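PDB 4YN1: fusolin from Anomala cuprea entomopoxvirus, which forms the crystalline viral spindles that enhance virulence, belongs to the lytic polysaccharide monooxygenase family and probably attacks chitin in the insect host. Local coordinates for residues L170-F174 / I199-R205. Numbering follows the deposited sequence.
Sequences LELVF and IVPVPYR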
loop_
_atom_site.group_PDB
_atom_site.type_symbol
_atom_site.label_atom_id
_atom_site.label_comp_id
_atom_site.label_asym_id
_atom_site.label_seq_id
_atom_site.Cartn_x
_atom_site.Cartn_y
_atom_site.Cartn_z
ATOM N N LEU A 170 3.539 -9.189 -9.357
ATOM C CA LEU A 170 4.598 -8.481 -8.598
ATOM C C LEU A 170 5.974 -8.964 -8.999
ATOM O O LEU A 170 6.146 -10.126 -9.341
ATOM C CB LEU A 170 4.396 -8.703 -7.092
ATOM C CG LEU A 170 3.228 -7.983 -6.427
ATOM C CD1 LEU A 170 3.044 -8.505 -5.034
ATOM C CD2 LEU A 170 3.436 -6.502 -6.402
ATOM N N GLU A 171 6.925 -8.049 -9.045
ATOM C CA GLU A 171 8.312 -8.308 -9.354
ATOM C C GLU A 171 9.184 -7.811 -8.215
ATOM O O GLU A 171 9.009 -6.685 -7.742
ATOM C CB GLU A 171 8.697 -7.678 -10.710
ATOM C CG GLU A 171 8.690 -6.173 -10.856
ATOM C CD GLU A 171 8.895 -5.738 -12.300
ATOM O OE1 GLU A 171 9.761 -4.868 -12.540
ATOM O OE2 GLU A 171 8.199 -6.275 -13.194
ATOM N N LEU A 172 10.148 -8.618 -7.817
ATOM C CA LEU A 172 11.078 -8.268 -6.734
ATOM C C LEU A 172 12.062 -7.214 -7.187
ATOM O O LEU A 172 12.701 -7.370 -8.221
ATOM C CB LEU A 172 11.833 -9.515 -6.274
ATOM C CG LEU A 172 12.814 -9.323 -5.113
ATOM C CD1 LEU A 172 12.056 -9.108 -3.810
ATOM C CD2 LEU A 172 13.723 -10.530 -4.959
ATOM N N VAL A 173 12.167 -6.117 -6.433
ATOM C CA VAL A 173 13.113 -5.052 -6.729
ATOM C C VAL A 173 14.179 -4.828 -5.644
ATOM O O VAL A 173 15.152 -4.119 -5.916
ATOM C CB VAL A 173 12.426 -3.730 -7.154
ATOM C CG1 VAL A 173 11.535 -3.949 -8.375
ATOM C CG2 VAL A 173 11.652 -3.056 -6.016
ATOM N N PHE A 174 13.985 -5.371 -4.446
ATOM C CA PHE A 174 14.881 -5.114 -3.322
ATOM C C PHE A 174 14.777 -6.253 -2.342
ATOM O O PHE A 174 13.679 -6.737 -2.066
ATOM C CB PHE A 174 14.472 -3.774 -2.671
ATOM C CG PHE A 174 15.309 -3.339 -1.496
ATOM C CD1 PHE A 174 15.098 -3.874 -0.237
ATOM C CD2 PHE A 174 16.345 -2.434 -1.660
ATOM C CE1 PHE A 174 15.880 -3.465 0.850
ATOM C CE2 PHE A 174 17.114 -2.019 -0.575
ATOM C CZ PHE A 174 16.894 -2.561 0.673
ATOM N N ILE A 199 17.109 2.523 -0.187
ATOM C CA ILE A 199 17.004 3.032 -1.547
ATOM C C ILE A 199 16.449 1.925 -2.397
ATOM O O ILE A 199 17.113 0.909 -2.597
ATOM C CB ILE A 199 18.360 3.552 -2.136
ATOM C CG1 ILE A 199 19.022 4.616 -1.210
ATOM C CG2 ILE A 199 18.135 4.119 -3.555
ATOM C CD1 ILE A 199 18.198 5.759 -0.915
ATOM N N VAL A 200 15.236 2.133 -2.910
ATOM C CA VAL A 200 14.547 1.155 -3.722
ATOM C C VAL A 200 14.626 1.581 -5.200
ATOM O O VAL A 200 14.124 2.647 -5.531
ATOM C CB VAL A 200 13.078 0.994 -3.268
ATOM C CG1 VAL A 200 12.330 -0.019 -4.149
ATOM C CG2 VAL A 200 13.014 0.538 -1.821
ATOM N N PRO A 201 15.192 0.736 -6.080
ATOM C CA PRO A 201 15.229 1.074 -7.528
ATOM C C PRO A 201 13.884 0.750 -8.151
ATOM O O PRO A 201 13.586 -0.401 -8.460
ATOM C CB PRO A 201 16.352 0.180 -8.079
ATOM C CG PRO A 201 16.426 -0.969 -7.148
ATOM C CD PRO A 201 15.836 -0.564 -5.812
ATOM N N VAL A 202 13.044 1.765 -8.296
ATOM C CA VAL A 202 11.693 1.550 -8.805
ATOM C C VAL A 202 11.731 1.626 -10.327
ATOM O O VAL A 202 12.187 2.643 -10.854
ATOM C CB VAL A 202 10.705 2.574 -8.206
ATOM C CG1 VAL A 202 9.294 2.347 -8.756
ATOM C CG2 VAL A 202 10.696 2.469 -6.684
ATOM N N PRO A 203 11.238 0.591 -11.041
ATOM C CA PRO A 203 11.213 0.652 -12.495
ATOM C C PRO A 203 10.217 1.702 -12.971
ATOM O O PRO A 203 9.160 1.938 -12.359
ATOM C CB PRO A 203 10.786 -0.782 -12.896
ATOM C CG PRO A 203 9.977 -1.262 -11.780
ATOM C CD PRO A 203 10.656 -0.678 -10.564
ATOM N N TYR A 204 10.568 2.368 -14.042
ATOM C CA TYR A 204 9.693 3.354 -14.637
ATOM C C TYR A 204 8.348 2.733 -15.011
ATOM O O TYR A 204 8.282 1.610 -15.490
ATOM C CB TYR A 204 10.342 3.958 -15.886
ATOM C CG TYR A 204 9.420 4.851 -16.683
ATOM C CD1 TYR A 204 8.545 4.320 -17.628
ATOM C CD2 TYR A 204 9.464 6.230 -16.544
ATOM C CE1 TYR A 204 7.679 5.141 -18.350
ATOM C CE2 TYR A 204 8.614 7.058 -17.274
ATOM C CZ TYR A 204 7.774 6.516 -18.221
ATOM O OH TYR A 204 6.920 7.353 -18.894
ATOM N N ARG A 205 7.304 3.541 -14.877
ATOM C CA ARG A 205 5.936 3.214 -15.247
ATOM C C ARG A 205 5.281 4.458 -15.786
ATOM O O ARG A 205 5.552 5.540 -15.279
ATOM C CB ARG A 205 5.159 2.773 -13.995
ATOM C CG ARG A 205 5.634 1.461 -13.350
ATOM C CD ARG A 205 5.191 0.291 -14.164
ATOM N NE ARG A 205 5.651 -0.979 -13.621
ATOM C CZ ARG A 205 6.782 -1.596 -13.942
ATOM N NH1 ARG A 205 7.643 -1.036 -14.795
ATOM N NH2 ARG A 205 7.065 -2.782 -13.422
HETATM O O HOH W 1 9.695 -3.340 -15.271
#
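At one margin of the beta sandwich, strand 170-174 of one sheet packs against strand 199-203 of the other, their N-to-C directions 143° apart, so roughly antiparallel, with axes 6.3 Å apart at closest. Val173 carries the apolar part. Its two methyls divide the work: CG2 meets Val200 CG1 at 3.6 Å, the two side chains crossing at about a right angle, while CG1 rests on Pro203 CD at 4.0 Å. A short, branched side chain suits strands that come this close. Val173 and Phe174 form a classic beta bulge opposite Val151, and both direct their side chains toward 199-203. The Phe174 ring brings CD2 to 3.6 Å from Ile199 O, its CG lying opposite the backbone N (chi1 -179°). Pro201, which has no N-H to offer a neighbouring strand, sets its ring CG 3.6 Å from Val173 O.

Beyond the valines the contact turns polar. The Glu171 chain, extended beyond CG, passes Pro203 and forms a long salt bridge, OE1 to Arg205 NH2 at 3.5 Å, at the guanidinium edge with the two planes 85° apart. A water reinforces it, donating to Glu171 OE1 and accepting from Arg205 NH1. The same NH1 bonds Tyr204 O at 2.8 Å, and NH2 reaches Thr154 O, so several bonds fix the guanidinium's rotation. A small apolar patch closed by an ion pair at its end thus joins the two sheets of the immunoglobulin-like sandwich found in LPMOs.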